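Local atomic coordinates of suppressor of fused family protein (Neisseria gonorrhoeae, PDB entry 3K5J), a protein that is of unknown function but resembles the N-terminal domain of human Suppressor of fused and may, like it, bind other proteins. Residues E34-Q42 against V53-F62. Sequence-based numbering, arbitrary orientation.
Sequences ELPDFQVFQ and VYVSSGIGQF. With SO4 (sulfate ion), chain B.
Gln39 and Ser57, and two residues further along Phe41 and Val55, face each other as hydrogen-bonded pairs of an antiparallel beta hairpin, a worked example of how one sheet can carry a different contact on each face. Four backbone bonds join strands 39-42 and 53-57; the bond from Ser57 N to Gln39 O is the most bent of the four, at 133° at the hydrogen. Short CA-H...O contacts, such as Val40 CA to Val55 O, fill in between.

On the face of Val40, Gln42, Tyr54 and Ser56, the side chains of Gln42 and Tyr54 run alongside each other in a common direction. With its CG anti to the backbone N (chi1 177°) and the chain extended beyond, Gln42 lays CG over one face of the Tyr54 ring, 4.3 Å from the centroid, as a CH-pi contact, while Val40 CG1 meets the ring's edge. Glu74 and Thr75 hold the polar ends of this pair from outside.

Where the strands end, contacts become mainly apolar: the Phe38 ring lies against Ser56 CB and Ile59 CG1, its CD1 close to Ser57 O, and helix 77-91 adjoins Phe38 and Ile59. Leu35, which opens a type II turn, splits its methyls: CD2 reaches Ile59 CG1 at 4.0 Å, and CD1 lies 3.6 Å from Phe62 CE2.

On the face of Gln39, Phe41, Val55 and Ser57, where helix 2-15 packs on Gln39, Phe41 and Ser57, Phe41 CE2 comes to 3.5 Å from Ser57 CB; Ser57 OG bonds to Asn5. Back on the face of Val40 and Tyr54, Gln42 NE2 donates to Tyr54 OH at 3.1 Å, the hydroxyl oxygen lying only 9° out of the amide plane.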
ATOM      1  N   GLU A  34       2.424  15.818  12.234  1.00 16.92           N
ATOM      2  CA  GLU A  34       1.322  14.889  12.364  1.00 15.03           C
ATOM      3  C   GLU A  34       1.738  13.475  12.727  1.00 16.53           C
ATOM      4  O   GLU A  34       0.966  12.750  13.369  1.00 19.23           O
ATOM      5  CB  GLU A  34       0.480  14.872  11.111  1.00 16.78           C
ATOM      6  CG  GLU A  34      -0.179  16.245  10.850  1.00 17.36           C
ATOM      7  CD  GLU A  34      -1.091  16.201   9.661  1.00 19.97           C
ATOM      8  OE1 GLU A  34      -1.855  15.187   9.497  1.00 22.31           O
ATOM      9  OE2 GLU A  34      -1.122  17.235   8.944  1.00 20.72           O
ATOM     10  N   LEU A  35       2.915  13.063  12.283  1.00 16.08           N
ATOM     11  CA  LEU A  35       3.394  11.724  12.587  1.00 14.52           C
ATOM     12  C   LEU A  35       4.917  11.728  12.594  1.00 14.02           C
ATOM     13  O   LEU A  35       5.582  11.237  11.677  1.00 13.20           O
ATOM     14  CB  LEU A  35       2.815  10.657  11.678  1.00 14.43           C
ATOM     15  CG  LEU A  35       3.044   9.185  12.025  1.00 15.02           C
ATOM     16  CD1 LEU A  35       2.503   8.854  13.430  1.00 17.91           C
ATOM     17  CD2 LEU A  35       2.392   8.272  10.976  1.00 15.51           C
ATOM     18  N   PRO A  36       5.494  12.335  13.649  1.00 14.90           N
ATOM     19  CA  PRO A  36       6.927  12.492  13.709  1.00 15.59           C
ATOM     20  C   PRO A  36       7.670  11.167  13.477  1.00 12.90           C
ATOM     21  O   PRO A  36       7.243  10.125  13.961  1.00 13.57           O
ATOM     22  CB  PRO A  36       7.162  13.034  15.101  1.00 17.43           C
ATOM     23  CG  PRO A  36       5.886  13.698  15.479  1.00 19.43           C
ATOM     24  CD  PRO A  36       4.830  12.922  14.835  1.00 17.82           C
ATOM     25  N   ASP A  37       8.762  11.258  12.740  1.00 12.63           N
ATOM     26  CA  ASP A  37       9.656  10.133  12.423  1.00 12.87           C
ATOM     27  C   ASP A  37       9.105   9.138  11.399  1.00 10.50           C
ATOM     28  O   ASP A  37       9.780   8.157  11.092  1.00 11.58           O
ATOM     29  CB  ASP A  37      10.124   9.341  13.653  1.00 13.97           C
ATOM     30  CG  ASP A  37      10.727  10.212  14.694  1.00 16.98           C
ATOM     31  OD1 ASP A  37      11.602  11.018  14.333  1.00 16.65           O
ATOM     32  OD2 ASP A  37      10.302  10.084  15.897  1.00 21.88           O
ATOM     33  N   PHE A  38       7.954   9.429  10.806  1.00 11.49           N
ATOM     34  CA  PHE A  38       7.406   8.542   9.780  1.00 11.27           C
ATOM     35  C   PHE A  38       8.414   8.330   8.672  1.00 10.83           C
ATOM     36  O   PHE A  38       9.077   9.265   8.206  1.00 12.08           O
ATOM     37  CB  PHE A  38       6.126   9.153   9.182  1.00 11.57           C
ATOM     38  CG  PHE A  38       5.508   8.335   8.076  1.00 10.91           C
ATOM     39  CD1 PHE A  38       4.785   7.188   8.352  1.00 12.56           C
ATOM     40  CD2 PHE A  38       5.600   8.770   6.763  1.00 10.71           C
ATOM     41  CE1 PHE A  38       4.223   6.459   7.353  1.00 12.15           C
ATOM     42  CE2 PHE A  38       4.987   8.058   5.752  1.00 12.48           C
ATOM     43  CZ  PHE A  38       4.315   6.885   6.042  1.00 13.52           C
ATOM     44  N   GLN A  39       8.506   7.082   8.203  1.00 10.66           N
ATOM     45  CA  GLN A  39       9.358   6.743   7.075  1.00 10.17           C
ATOM     46  C   GLN A  39       8.588   6.000   5.983  1.00 10.72           C
ATOM     47  O   GLN A  39       7.518   5.446   6.203  1.00 11.97           O
ATOM     48  CB  GLN A  39      10.552   5.859   7.462  1.00 11.82           C
ATOM     49  CG  GLN A  39      11.555   6.549   8.351  1.00 12.57           C
ATOM     50  CD  GLN A  39      12.921   5.895   8.348  1.00 11.62           C
ATOM     51  OE1 GLN A  39      13.293   5.226   9.300  1.00 12.83           O
ATOM     52  NE2 GLN A  39      13.638   6.023   7.220  1.00 13.20           N
ATOM     53  N   VAL A  40       9.178   5.998   4.788  1.00 11.52           N
ATOM     54  CA  VAL A  40       8.815   5.039   3.741  1.00 10.58           C
ATOM     55  C   VAL A  40      10.087   4.263   3.422  1.00 10.91           C
ATOM     56  O   VAL A  40      11.171   4.851   3.313  1.00 12.04           O
ATOM     57  CB  VAL A  40       8.241   5.737   2.478  1.00 11.45           C
ATOM     58  CG1 VAL A  40       8.119   4.790   1.266  1.00 12.16           C
ATOM     59  CG2 VAL A  40       6.868   6.357   2.856  1.00 12.75           C
ATOM     60  N   PHE A  41       9.941   2.970   3.264  1.00 10.43           N
ATOM     61  CA  PHE A  41      11.027   2.086   2.802  1.00 11.65           C
ATOM     62  C   PHE A  41      10.732   1.618   1.393  1.00 11.43           C
ATOM     63  O   PHE A  41       9.598   1.306   1.079  1.00 12.50           O
ATOM     64  CB  PHE A  41      11.196   0.874   3.731  1.00 10.57           C
ATOM     65  CG  PHE A  41      11.690   1.252   5.100  1.00 11.75           C
ATOM     66  CD1 PHE A  41      12.984   1.729   5.257  1.00 11.73           C
ATOM     67  CD2 PHE A  41      10.870   1.145   6.230  1.00 10.50           C
ATOM     68  CE1 PHE A  41      13.440   2.094   6.522  1.00 13.80           C
ATOM     69  CE2 PHE A  41      11.341   1.498   7.501  1.00 10.58           C
ATOM     70  CZ  PHE A  41      12.600   1.990   7.655  1.00 11.45           C
ATOM     71  N   GLN A  42      11.767   1.604   0.551  1.00 10.75           N
ATOM     72  CA  GLN A  42      11.704   1.189  -0.845  1.00 11.45           C
ATOM     73  C   GLN A  42      12.550  -0.074  -1.016  1.00 11.93           C
ATOM     74  O   GLN A  42      13.786  -0.030  -0.824  1.00 13.19           O
ATOM     75  CB  GLN A  42      12.258   2.296  -1.716  1.00 13.03           C
ATOM     76  CG  GLN A  42      12.326   2.020  -3.193  1.00 14.08           C
ATOM     77  CD  GLN A  42      13.249   2.978  -3.889  1.00 15.92           C
ATOM     78  OE1 GLN A  42      14.435   3.072  -3.518  1.00 21.26           O
ATOM     79  NE2 GLN A  42      12.755   3.654  -4.917  1.00 19.24           N
ATOM     80  N   VAL A  53       8.751  -2.082  -4.261  1.00 12.30           N
ATOM     81  CA  VAL A  53       7.808  -2.091  -3.176  1.00 10.98           C
ATOM     82  C   VAL A  53       8.073  -0.918  -2.244  1.00 11.10           C
ATOM     83  O   VAL A  53       9.187  -0.717  -1.784  1.00 12.44           O
ATOM     84  CB  VAL A  53       7.819  -3.410  -2.363  1.00 11.68           C
ATOM     85  CG1 VAL A  53       6.695  -3.430  -1.316  1.00 13.30           C
ATOM     86  CG2 VAL A  53       7.732  -4.616  -3.303  1.00 15.61           C
ATOM     87  N   TYR A  54       7.022  -0.144  -1.953  1.00 10.30           N
ATOM     88  CA  TYR A  54       7.077   1.007  -1.061  1.00  9.54           C
ATOM     89  C   TYR A  54       6.227   0.737   0.174  1.00  9.79           C
ATOM     90  O   TYR A  54       5.033   0.432   0.034  1.00 11.18           O
ATOM     91  CB  TYR A  54       6.574   2.261  -1.757  1.00  9.98           C
ATOM     92  CG  TYR A  54       7.438   2.789  -2.914  1.00 10.53           C
ATOM     93  CD1 TYR A  54       7.433   2.166  -4.151  1.00 11.42           C
ATOM     94  CD2 TYR A  54       8.334   3.824  -2.696  1.00 12.11           C
ATOM     95  CE1 TYR A  54       8.248   2.618  -5.174  1.00 12.32           C
ATOM     96  CE2 TYR A  54       9.145   4.293  -3.721  1.00 12.61           C
ATOM     97  CZ  TYR A  54       9.087   3.683  -4.966  1.00 11.94           C
ATOM     98  OH  TYR A  54       9.924   4.155  -5.972  1.00 14.47           O
ATOM     99  N   VAL A  55       6.847   0.838   1.364  1.00  9.86           N
ATOM    100  CA  VAL A  55       6.227   0.395   2.593  1.00  9.79           C
ATOM    101  C   VAL A  55       6.235   1.535   3.630  1.00 10.71           C
ATOM    102  O   VAL A  55       7.260   2.185   3.829  1.00 11.46           O
ATOM    103  CB  VAL A  55       6.966  -0.837   3.219  1.00 10.89           C
ATOM    104  CG1 VAL A  55       6.184  -1.334   4.471  1.00 11.87           C
ATOM    105  CG2 VAL A  55       7.223  -1.944   2.163  1.00 11.53           C
ATOM    106  N   SER A  56       5.100   1.791   4.280  1.00 10.74           N
ATOM    107  CA  SER A  56       5.060   2.777   5.349  1.00  9.88           C
ATOM    108  C   SER A  56       5.735   2.292   6.629  1.00  9.55           C
ATOM    109  O   SER A  56       5.735   1.085   6.906  1.00 10.20           O
ATOM    110  CB  SER A  56       3.629   3.180   5.641  1.00 10.18           C
ATOM    111  OG  SER A  56       2.841   2.150   6.245  1.00 10.44           O
ATOM    112  N   SER A  57       6.169   3.246   7.446  1.00 10.30           N
ATOM    113  CA  SER A  57       6.695   2.920   8.762  1.00  9.69           C
ATOM    114  C   SER A  57       6.402   4.029   9.758  1.00 10.41           C
ATOM    115  O   SER A  57       6.975   5.132   9.674  1.00 11.04           O
ATOM    116  CB  SER A  57       8.225   2.709   8.675  1.00 10.85           C
ATOM    117  OG  SER A  57       8.772   2.305   9.936  1.00 11.81           O
ATOM    118  N   GLY A  58       5.494   3.735  10.667  1.00 10.57           N
ATOM    119  CA  GLY A  58       5.157   4.657  11.746  1.00 10.91           C
ATOM    120  C   GLY A  58       3.668   4.636  12.071  1.00 11.46           C
ATOM    121  O   GLY A  58       3.252   4.901  13.199  1.00 13.09           O
ATOM    122  N   ILE A  59       2.844   4.316  11.082  1.00 11.09           N
ATOM    123  CA  ILE A  59       1.387   4.257  11.257  1.00 11.85           C
ATOM    124  C   ILE A  59       1.039   3.153  12.241  1.00 12.33           C
ATOM    125  O   ILE A  59       0.098   3.266  13.017  1.00 13.46           O
ATOM    126  CB  ILE A  59       0.656   4.045   9.870  1.00 11.22           C
ATOM    127  CG1 ILE A  59       0.926   5.224   8.912  1.00 12.06           C
ATOM    128  CG2 ILE A  59      -0.834   3.747  10.102  1.00 13.87           C
ATOM    129  CD1 ILE A  59       0.550   5.012   7.485  1.00 12.62           C
ATOM    130  N   GLY A  60       1.843   2.090  12.239  1.00 11.88           N
ATOM    131  CA  GLY A  60       1.516   0.918  13.053  1.00 11.71           C
ATOM    132  C   GLY A  60       1.596   1.139  14.551  1.00 13.65           C
ATOM    133  O   GLY A  60       0.934   0.444  15.303  1.00 15.58           O
ATOM    134  N   GLN A  61       2.312   2.159  14.983  1.00 13.44           N
ATOM    135  CA  GLN A  61       2.370   2.465  16.406  1.00 13.86           C
ATOM    136  C   GLN A  61       1.018   2.949  16.952  1.00 16.67           C
ATOM    137  O   GLN A  61       0.785   2.841  18.155  1.00 19.92           O
ATOM    138  CB  GLN A  61       3.480   3.478  16.697  1.00 15.57           C
ATOM    139  CG  GLN A  61       4.869   2.995  16.388  1.00 15.79           C
ATOM    140  CD  GLN A  61       5.929   3.856  17.046  1.00 14.23           C
ATOM    141  OE1 GLN A  61       6.209   4.996  16.621  1.00 16.70           O
ATOM    142  NE2 GLN A  61       6.518   3.317  18.154  1.00 17.88           N
ATOM    143  N   PHE A  62       0.165   3.498  16.095  1.00 15.27           N
ATOM    144  CA  PHE A  62      -1.153   3.972  16.512  1.00 15.17           C
ATOM    145  C   PHE A  62      -2.281   3.103  15.979  1.00 16.01           C
ATOM    146  O   PHE A  62      -3.266   2.910  16.663  1.00 20.97           O
ATOM    147  CB  PHE A  62      -1.324   5.433  16.072  1.00 19.06           C
ATOM    148  CG  PHE A  62      -0.302   6.357  16.689  1.00 23.39           C
ATOM    149  CD1 PHE A  62      -0.540   6.936  17.931  1.00 29.73           C
ATOM    150  CD2 PHE A  62       0.937   6.610  16.051  1.00 24.17           C
ATOM    151  CE1 PHE A  62       0.406   7.770  18.517  1.00 34.43           C
ATOM    152  CE2 PHE A  62       1.911   7.425  16.659  1.00 28.39           C
ATOM    153  CZ  PHE A  62       1.619   8.013  17.890  1.00 34.95           C
TER
HETATM  154  S   SO4 B 183      10.005   4.172  19.385  1.00 17.68           S
HETATM  155  O1  SO4 B 183      10.586   4.051  18.053  1.00 17.16           O
HETATM  156  O2  SO4 B 183       8.709   4.839  19.335  1.00 21.53           O
HETATM  157  O3  SO4 B 183       9.879   2.824  19.947  1.00 25.15           O
HETATM  158  O4  SO4 B 183      10.899   4.952  20.257  1.00 24.38           O